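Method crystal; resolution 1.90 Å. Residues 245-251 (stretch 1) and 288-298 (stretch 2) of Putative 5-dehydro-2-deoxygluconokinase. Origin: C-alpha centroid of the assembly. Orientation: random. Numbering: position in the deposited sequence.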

# COMPACT_ATOMS: atom_id res chain seq x y z
N GLY A 245 22.53 -31.81 19.66
CA GLY A 245 21.47 -32.79 19.61
C GLY A 245 20.09 -32.19 19.73
O GLY A 245 19.92 -30.99 19.56
N SER A 246 19.13 -33.03 20.04
CA SER A 246 17.75 -32.63 20.17
C SER A 246 17.10 -33.34 21.36
O SER A 246 17.55 -34.41 21.80
N PHE A 247 16.09 -32.70 21.93
CA PHE A 247 15.46 -33.17 23.17
C PHE A 247 13.96 -33.13 22.96
O PHE A 247 13.42 -32.12 22.43
N ALA A 248 13.28 -34.21 23.31
CA ALA A 248 11.84 -34.25 23.28
C ALA A 248 11.35 -34.44 24.70
O ALA A 248 11.92 -35.25 25.49
N TYR A 249 10.29 -33.72 25.03
CA TYR A 249 9.70 -33.73 26.38
C TYR A 249 8.20 -34.00 26.28
O TYR A 249 7.54 -33.42 25.44
N THR A 250 7.66 -34.86 27.15
CA THR A 250 6.24 -35.20 27.18
C THR A 250 5.58 -34.59 28.42
O THR A 250 6.25 -34.35 29.45
N LYS A 251 4.28 -34.34 28.32
CA LYS A 251 3.53 -33.74 29.39
C LYS A 251 3.53 -34.67 30.63
O LYS A 251 3.51 -34.20 31.75
N GLY A 288 8.16 -44.73 18.43
CA GLY A 288 8.38 -44.10 19.72
C GLY A 288 9.26 -42.88 19.59
O GLY A 288 9.89 -42.64 18.55
N ILE A 289 9.27 -42.07 20.64
CA ILE A 289 9.90 -40.75 20.55
C ILE A 289 11.40 -40.84 20.44
O ILE A 289 12.03 -40.11 19.65
N GLU A 290 12.03 -41.70 21.24
CA GLU A 290 13.49 -41.76 21.23
C GLU A 290 14.03 -42.15 19.86
O GLU A 290 14.95 -41.53 19.35
N THR A 291 13.38 -43.12 19.23
CA THR A 291 13.76 -43.49 17.88
C THR A 291 13.40 -42.43 16.84
O THR A 291 14.16 -42.21 15.90
N ALA A 292 12.24 -41.78 17.00
CA ALA A 292 11.82 -40.71 16.10
C ALA A 292 12.88 -39.60 16.02
O ALA A 292 13.13 -39.05 14.96
N LEU A 293 13.49 -39.26 17.15
CA LEU A 293 14.58 -38.28 17.15
C LEU A 293 15.75 -38.70 16.25
O LEU A 293 16.36 -37.83 15.58
N LYS A 294 16.04 -40.00 16.18
CA LYS A 294 17.13 -40.49 15.31
C LYS A 294 16.75 -40.37 13.85
O LYS A 294 17.55 -39.98 13.01
N TYR A 295 15.51 -40.72 13.53
CA TYR A 295 15.01 -40.55 12.18
C TYR A 295 15.09 -39.09 11.72
O TYR A 295 15.53 -38.87 10.62
N GLY A 296 14.70 -38.13 12.55
CA GLY A 296 14.73 -36.73 12.15
C GLY A 296 16.17 -36.29 11.94
O GLY A 296 16.51 -35.65 10.93
N SER A 297 17.03 -36.66 12.88
CA SER A 297 18.42 -36.28 12.78
C SER A 297 19.14 -36.90 11.58
O SER A 297 19.91 -36.22 10.89
N ALA A 298 18.89 -38.18 11.32
CA ALA A 298 19.52 -38.84 10.18
C ALA A 298 19.07 -38.23 8.85
O ALA A 298 19.87 -38.00 7.92

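How does the start of the helix meet the strand? Gly288 sits at the N-cap position, with backbone angles that would jam a CB against the preceding carbonyl oxygen, and it makes no contact with the strand. Ile289 opens the packing, its CA-to-CB bond directed toward the strand. With chi1 m and chi2 t, it sends its branches to two strand residues: Ile289 CG2 lies 3.4 Å from Ala248 CB, and Ile289 CD1 comes 3.6 Å from CG2 of Thr250, whose chi1 is p. Alternation along the strand brings Ser246, Ala248 and Thr250 to the helix, while Phe247 and Tyr249 point away.

What happens over the next turn? Glu290 and Lys294 point away from the strand, and Thr291 and Ala292 are out of reach, so Leu293 carries the contact, one turn after Ile289. Leu293, chi1 m and chi2 t, places its CD2 4.0 Å from Ala248 CB and 3.9 Å from Ser246 OG. The small methyl of Ala248 thus touches both Ile289 and Leu293. The two segments run roughly antiparallel, at 148°, so moving along the helix leads back from Thr250 to Ser246.

Where does the apolar packing give way to polar contacts? Tyr295 is out of reach and Gly296 has no side chain, leaving Ser297 as the last residue of stretch 2 to approach the strand. Its chi1 is m, and Ser297 OG donates a hydrogen bond to Leu293 O at 2.7 Å, a link back to the preceding turn.

How are the two serines joined? Ser246, with chi1 p, places OG 4.0 Å from Ser297 OG, and no direct hydrogen bond crosses between the stretches. Water 1 bridges them instead: it donates to Ser297 OG at 2.8 Å and is hydrogen-bonded to Ser246 OG at 2.6 Å. Ala298 lies beyond reach.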

# COMPACT_ATOMS: atom_id res chain seq x y z
CB SER A 246 16.96 -32.82 18.85
OG SER A 246 17.06 -34.10 18.28
CB PHE A 247 15.92 -32.29 24.32
CG PHE A 247 17.42 -32.26 24.45
CD1 PHE A 247 18.18 -31.40 23.67
CD2 PHE A 247 18.07 -33.13 25.32
CE1 PHE A 247 19.57 -31.40 23.76
CE2 PHE A 247 19.44 -33.14 25.40
CZ PHE A 247 20.20 -32.26 24.64
CB ALA A 248 11.36 -35.40 22.40
CB TYR A 249 9.88 -32.34 27.00
CG TYR A 249 11.32 -31.85 27.06
CD1 TYR A 249 12.14 -32.18 28.13
CD2 TYR A 249 11.86 -31.09 26.03
CE1 TYR A 249 13.46 -31.75 28.21
CE2 TYR A 249 13.15 -30.63 26.08
CZ TYR A 249 13.96 -30.96 27.19
OH TYR A 249 15.23 -30.55 27.25
CB THR A 250 6.00 -36.73 27.18
OG1 THR A 250 6.44 -37.28 28.43
CG2 THR A 250 6.74 -37.35 26.02
CB LYS A 251 2.09 -33.47 28.95
CG LYS A 251 1.33 -32.80 30.10
CD LYS A 251 -0.02 -32.27 29.77
CE LYS A 251 -0.38 -31.16 30.82
NZ LYS A 251 -1.45 -30.28 30.36
CB ILE A 289 9.47 -39.87 21.74
CG1 ILE A 289 7.95 -39.64 21.69
CG2 ILE A 289 10.26 -38.56 21.79
CD1 ILE A 289 7.35 -39.16 22.97
CB GLU A 290 14.00 -42.78 22.24
CG GLU A 290 15.48 -42.70 22.43
CD GLU A 290 15.93 -43.70 23.51
OE1 GLU A 290 15.08 -44.11 24.32
OE2 GLU A 290 17.10 -44.10 23.48
CB THR A 291 13.20 -44.87 17.47
OG1 THR A 291 13.74 -45.88 18.36
CG2 THR A 291 13.60 -45.21 16.02
CB ALA A 292 10.45 -40.15 16.48
CB LEU A 293 15.04 -38.01 18.59
CG LEU A 293 14.08 -37.35 19.57
CD1 LEU A 293 14.68 -37.40 21.02
CD2 LEU A 293 13.73 -35.88 19.16
CB LYS A 294 17.45 -41.94 15.62
CG LYS A 294 17.85 -42.20 17.05
CD LYS A 294 18.40 -43.62 17.28
CE LYS A 294 18.50 -43.94 18.79
NZ LYS A 294 19.30 -42.91 19.51
CB TYR A 295 13.58 -41.08 12.04
CG TYR A 295 13.53 -42.56 11.77
CD1 TYR A 295 13.79 -43.50 12.80
CD2 TYR A 295 13.16 -43.05 10.52
CE1 TYR A 295 13.72 -44.84 12.55
CE2 TYR A 295 13.10 -44.45 10.27
CZ TYR A 295 13.38 -45.32 11.30
OH TYR A 295 13.33 -46.69 11.12
CB SER A 297 19.16 -36.65 14.08
OG SER A 297 18.45 -36.20 15.19
CB ALA A 298 19.22 -40.39 10.24
O HOH W 1 19.41 -34.46 17.21